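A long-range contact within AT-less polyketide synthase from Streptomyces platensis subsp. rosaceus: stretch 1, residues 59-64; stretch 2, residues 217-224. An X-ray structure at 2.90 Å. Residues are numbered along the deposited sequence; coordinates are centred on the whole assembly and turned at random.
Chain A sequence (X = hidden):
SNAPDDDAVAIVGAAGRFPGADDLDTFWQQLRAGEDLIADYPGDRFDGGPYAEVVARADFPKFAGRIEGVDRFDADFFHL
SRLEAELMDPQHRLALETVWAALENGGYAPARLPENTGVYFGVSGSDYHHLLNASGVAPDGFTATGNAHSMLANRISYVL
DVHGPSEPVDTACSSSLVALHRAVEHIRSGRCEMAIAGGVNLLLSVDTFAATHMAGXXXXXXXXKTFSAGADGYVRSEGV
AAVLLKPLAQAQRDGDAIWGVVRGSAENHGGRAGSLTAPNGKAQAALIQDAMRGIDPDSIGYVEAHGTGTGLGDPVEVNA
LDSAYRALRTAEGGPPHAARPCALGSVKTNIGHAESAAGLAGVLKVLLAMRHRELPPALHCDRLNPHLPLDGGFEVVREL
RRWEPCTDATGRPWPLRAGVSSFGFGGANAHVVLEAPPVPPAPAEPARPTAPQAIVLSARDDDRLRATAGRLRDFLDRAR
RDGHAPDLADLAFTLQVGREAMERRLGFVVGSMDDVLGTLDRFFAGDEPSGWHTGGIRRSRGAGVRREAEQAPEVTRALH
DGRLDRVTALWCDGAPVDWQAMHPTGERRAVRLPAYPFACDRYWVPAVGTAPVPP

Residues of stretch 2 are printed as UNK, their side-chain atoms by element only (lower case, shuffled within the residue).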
ATOM      1  N   ASP A  59     -15.848 -10.617 -25.388  1.00 75.43           N
ATOM      2  CA  ASP A  59     -15.001 -11.377 -26.307  1.00 82.77           C
ATOM      3  C   ASP A  59     -14.224 -12.541 -25.685  1.00 83.80           C
ATOM      4  O   ASP A  59     -14.164 -13.626 -26.270  1.00 93.68           O
ATOM      5  CB  ASP A  59     -14.015 -10.432 -26.998  1.00 88.25           C
ATOM      6  CG  ASP A  59     -13.622 -10.911 -28.394  1.00 96.73           C
ATOM      7  OD1 ASP A  59     -13.610 -12.143 -28.623  1.00 99.26           O
ATOM      8  OD2 ASP A  59     -13.333 -10.056 -29.264  1.00100.03           O
ATOM      9  N   PHE A  60     -13.633 -12.317 -24.516  1.00 73.09           N
ATOM     10  CA  PHE A  60     -12.714 -13.267 -23.865  1.00 68.41           C
ATOM     11  C   PHE A  60     -13.147 -14.746 -23.784  1.00 63.72           C
ATOM     12  O   PHE A  60     -14.336 -15.031 -23.763  1.00 65.94           O
ATOM     13  CB  PHE A  60     -12.436 -12.769 -22.441  1.00 66.89           C
ATOM     14  CG  PHE A  60     -13.636 -12.803 -21.538  1.00 63.75           C
ATOM     15  CD1 PHE A  60     -13.712 -13.714 -20.503  1.00 63.55           C
ATOM     16  CD2 PHE A  60     -14.699 -11.939 -21.739  1.00 63.90           C
ATOM     17  CE1 PHE A  60     -14.814 -13.745 -19.668  1.00 63.20           C
ATOM     18  CE2 PHE A  60     -15.805 -11.968 -20.914  1.00 63.03           C
ATOM     19  CZ  PHE A  60     -15.864 -12.871 -19.880  1.00 62.61           C
ATOM     20  N   PRO A  61     -12.174 -15.685 -23.724  1.00 60.45           N
ATOM     21  CA  PRO A  61     -12.414 -17.107 -23.441  1.00 57.85           C
ATOM     22  C   PRO A  61     -13.034 -17.350 -22.074  1.00 61.84           C
ATOM     23  O   PRO A  61     -12.479 -16.976 -21.039  1.00 62.14           O
ATOM     24  CB  PRO A  61     -11.015 -17.724 -23.510  1.00 57.54           C
ATOM     25  CG  PRO A  61     -10.105 -16.612 -23.275  1.00 55.35           C
ATOM     26  CD  PRO A  61     -10.746 -15.446 -23.964  1.00 56.21           C
ATOM     27  N   LYS A  62     -14.174 -18.024 -22.092  1.00 60.83           N
ATOM     28  CA  LYS A  62     -15.091 -18.069 -20.970  1.00 56.19           C
ATOM     29  C   LYS A  62     -14.720 -19.016 -19.841  1.00 54.61           C
ATOM     30  O   LYS A  62     -15.487 -19.914 -19.527  1.00 61.08           O
ATOM     31  CB  LYS A  62     -16.471 -18.448 -21.494  1.00 59.10           C
ATOM     32  CG  LYS A  62     -17.465 -17.325 -21.466  1.00 61.86           C
ATOM     33  CD  LYS A  62     -16.923 -16.088 -22.141  1.00 61.71           C
ATOM     34  CE  LYS A  62     -17.984 -15.008 -22.199  1.00 61.83           C
ATOM     35  NZ  LYS A  62     -17.766 -14.098 -23.351  1.00 63.72           N
ATOM     36  N   PHE A  63     -13.573 -18.814 -19.206  1.00 52.13           N
ATOM     37  CA  PHE A  63     -13.188 -19.704 -18.114  1.00 50.77           C
ATOM     38  C   PHE A  63     -12.754 -18.949 -16.888  1.00 48.74           C
ATOM     39  O   PHE A  63     -12.256 -17.838 -16.992  1.00 49.76           O
ATOM     40  CB  PHE A  63     -12.046 -20.629 -18.531  1.00 55.32           C
ATOM     41  CG  PHE A  63     -12.328 -21.436 -19.764  1.00 59.43           C
ATOM     42  CD1 PHE A  63     -12.948 -22.672 -19.668  1.00 57.04           C
ATOM     43  CD2 PHE A  63     -11.946 -20.967 -21.019  1.00 56.70           C
ATOM     44  CE1 PHE A  63     -13.197 -23.425 -20.797  1.00 60.50           C
ATOM     45  CE2 PHE A  63     -12.182 -21.711 -22.145  1.00 60.11           C
ATOM     46  CZ  PHE A  63     -12.818 -22.950 -22.033  1.00 66.49           C
ATOM     47  N   ALA A  64     -12.916 -19.567 -15.723  1.00 49.55           N
ATOM     48  CA  ALA A  64     -12.322 -19.034 -14.498  1.00 48.15           C
ATOM     49  C   ALA A  64     -12.290 -20.089 -13.413  1.00 48.43           C
ATOM     50  O   ALA A  64     -13.085 -21.025 -13.425  1.00 49.71           O
ATOM     51  CB  ALA A  64     -13.084 -17.804 -14.006  1.00 45.38           C
ATOM     52  N   UNK A 217      -3.520 -12.113 -23.316  1.00 54.68           N
ATOM     53  CA  UNK A 217      -2.932 -12.730 -22.134  1.00 55.48           C
ATOM     54  C   UNK A 217      -3.765 -13.890 -21.620  1.00 51.68           C
ATOM     55  O   UNK A 217      -3.309 -14.670 -20.794  1.00 50.15           O
ATOM     56  c   UNK A 217       0.580  -8.897 -21.481  1.00101.53           C
ATOM     57  c   UNK A 217      -2.753 -11.685 -21.023  1.00 62.86           C
ATOM     58 se   UNK A 217      -0.090 -10.570 -20.728  1.00225.68          SE
ATOM     59  c   UNK A 217      -1.899 -10.471 -21.408  1.00 62.60           C
ATOM     60  N   UNK A 218      -4.994 -13.997 -22.103  1.00 53.44           N
ATOM     61  CA  UNK A 218      -5.851 -15.096 -21.714  1.00 51.89           C
ATOM     62  C   UNK A 218      -5.698 -16.249 -22.679  1.00 53.71           C
ATOM     63  O   UNK A 218      -5.739 -16.038 -23.883  1.00 52.05           O
ATOM     64  c   UNK A 218      -9.010 -13.302 -20.428  1.00 42.73           C
ATOM     65  c   UNK A 218      -7.537 -13.543 -20.621  1.00 42.61           C
ATOM     66  c   UNK A 218      -6.878 -13.916 -19.322  1.00 40.20           C
ATOM     67  c   UNK A 218      -7.304 -14.644 -21.652  1.00 45.17           C
ATOM     68  N   UNK A 219      -5.518 -17.464 -22.153  1.00 57.70           N
ATOM     69  CA  UNK A 219      -5.380 -18.645 -23.009  1.00 64.53           C
ATOM     70  C   UNK A 219      -6.744 -19.087 -23.523  1.00 59.86           C
ATOM     71  O   UNK A 219      -7.732 -19.044 -22.795  1.00 54.04           O
ATOM     72  c   UNK A 219      -4.679 -19.801 -22.276  1.00 71.21           C
ATOM     73  o   UNK A 219      -5.113 -19.931 -20.938  1.00 71.78           O
ATOM     74  N   UNK A 220      -6.799 -19.485 -24.794  1.00 60.80           N
ATOM     75  CA  UNK A 220      -8.010 -19.898 -25.512  1.00 64.32           C
ATOM     76  C   UNK A 220      -8.743 -21.068 -24.883  1.00 67.13           C
ATOM     77  O   UNK A 220      -9.951 -21.169 -25.111  1.00 68.86           O
ATOM     78  c   UNK A 220      -5.596 -19.552 -25.633  1.00 61.97           C
ATOM     79  c   UNK A 220      -6.138 -19.667 -27.009  1.00 65.48           C
ATOM     80  c   UNK A 220      -7.491 -20.287 -26.898  1.00 65.96           C
ATOM     81  N   UNK A 221      -8.048 -21.920 -24.125  1.00 69.37           N
ATOM     82  CA  UNK A 221      -8.676 -23.082 -23.470  1.00 68.68           C
ATOM     83  C   UNK A 221      -8.763 -22.920 -21.952  1.00 58.24           C
ATOM     84  O   UNK A 221      -8.980 -23.885 -21.218  1.00 53.25           O
ATOM     85  o   UNK A 221      -5.704 -25.230 -23.764  1.00 88.92           O
ATOM     86  c   UNK A 221      -6.457 -24.315 -23.381  1.00 82.81           C
ATOM     87  o   UNK A 221      -6.055 -23.376 -22.663  1.00 83.38           O
ATOM     88  c   UNK A 221      -7.917 -24.371 -23.794  1.00 76.88           C
ATOM     89  N   UNK A 222      -8.549 -21.692 -21.508  1.00 53.00           N
ATOM     90  CA  UNK A 222      -8.662 -21.332 -20.116  1.00 53.75           C
ATOM     91  C   UNK A 222      -7.873 -22.157 -19.129  1.00 60.03           C
ATOM     92  O   UNK A 222      -8.374 -22.471 -18.054  1.00 67.98           O
ATOM     93  N   UNK A 223      -6.641 -22.506 -19.458  1.00 59.64           N
ATOM     94  CA  UNK A 223      -5.818 -23.216 -18.489  1.00 55.83           C
ATOM     95  C   UNK A 223      -4.456 -22.557 -18.336  1.00 54.64           C
ATOM     96  O   UNK A 223      -3.897 -22.035 -19.303  1.00 57.73           O
ATOM     97  c   UNK A 223      -6.555 -25.649 -18.084  1.00 50.37           C
ATOM     98  n   UNK A 223     -10.815 -25.861 -18.753  1.00 54.63           N
ATOM     99  n   UNK A 223      -8.863 -26.367 -17.621  1.00 53.55           N
ATOM    100  c   UNK A 223     -10.171 -26.539 -17.815  1.00 56.63           C
ATOM    101  c   UNK A 223      -8.021 -25.465 -18.393  1.00 51.62           C
ATOM    102  n   UNK A 223     -10.847 -27.395 -17.054  1.00 59.58           N
ATOM    103  c   UNK A 223      -5.666 -24.685 -18.889  1.00 54.77           C
ATOM    104  N   UNK A 224      -3.935 -22.563 -17.113  1.00 49.29           N
ATOM    105  CA  UNK A 224      -2.568 -22.122 -16.891  1.00 42.34           C
ATOM    106  C   UNK A 224      -1.635 -23.274 -17.114  1.00 47.90           C
ATOM    107  O   UNK A 224      -1.283 -23.973 -16.171  1.00 43.49           O
ATOM    108  s   UNK A 224      -2.998 -19.964 -15.192  1.00 53.48           S
ATOM    109  c   UNK A 224      -2.360 -21.591 -15.480  1.00 39.51           C
TER

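Position 217 carries three carbons and one selenium in an unbranched chain, and its side chain is out of reach of stretch 1. Selenium in that chain means selenomethionine, so this is Met217, which stands outside the contact.

Position 218 has four carbons, forked at the second, and points toward stretch 1. Its CB lies 3.8 Å from CG of Pro61, and one branch tip comes within 4.0 Å of CB of Phe60. A fork one carbon beyond CB identifies Leu218, with CD1 as that tip; the chain is m,t and buried, packing carbon against carbon.

Position 219 shows one carbon and one oxygen, directed away from stretch 1. This is Ser219. Its OG donates a hydrogen bond to the backbone O of position 223 at 2.9 Å, within the stretch, while its backbone O sits 3.4 Å from CG of Pro61.

At position 220 three carbons close a ring onto the backbone N, which can only be proline. The CA-to-CB bond of Pro220 points away, and the backbone O lies 3.9 Å from CB of Pro61 and 3.8 Å from CE2 of Phe63. Its phi of -58° suits the second place of a type I turn.

Position 221 has two carbons, the second bearing two oxygens: the carboxylate of Asp221. Its CA-to-CB bond too points away; what Phe63 meets is backbone, with C of Asp221 over one ring face, 3.6 Å from CE2.

Position 222 has no side-chain atoms, hence Gly222. Its CA approaches CD2 of Phe63 to 3.4 Å, and an ideal CB would fall 2.2 Å from CG of Phe63, a clash. Phi is +53°, itself favourable to glycine. The turn closes here, with N of Gly222 donating to O of Ser219 at 3.1 Å.

Position 223 runs three carbons, a nitrogen, then a carbon carrying two more nitrogens, the guanidinium of Arg223. CB points sideways, but the end comes nearer, bringing NH2 3.9 Å from CD1 of Phe63. Its N makes a weak bond of 3.4 Å to OD1 of Asp221.

Position 224 holds one carbon and one sulfur, too far away to touch: Cys224.

The contact works by shape, with no hydrogen bond across it. Pro61 and Phe63 both point toward the turn, while the intervening Lys62 points away, and N of Phe63 bonds to O of Pro61 at 2.8 Å. Pro61 takes Leu218 and the turn's entry; Phe63 lies against its backbone, where glycine leaves room for the ring.

Stretch 2, residues 217-224: MLSPDGRC
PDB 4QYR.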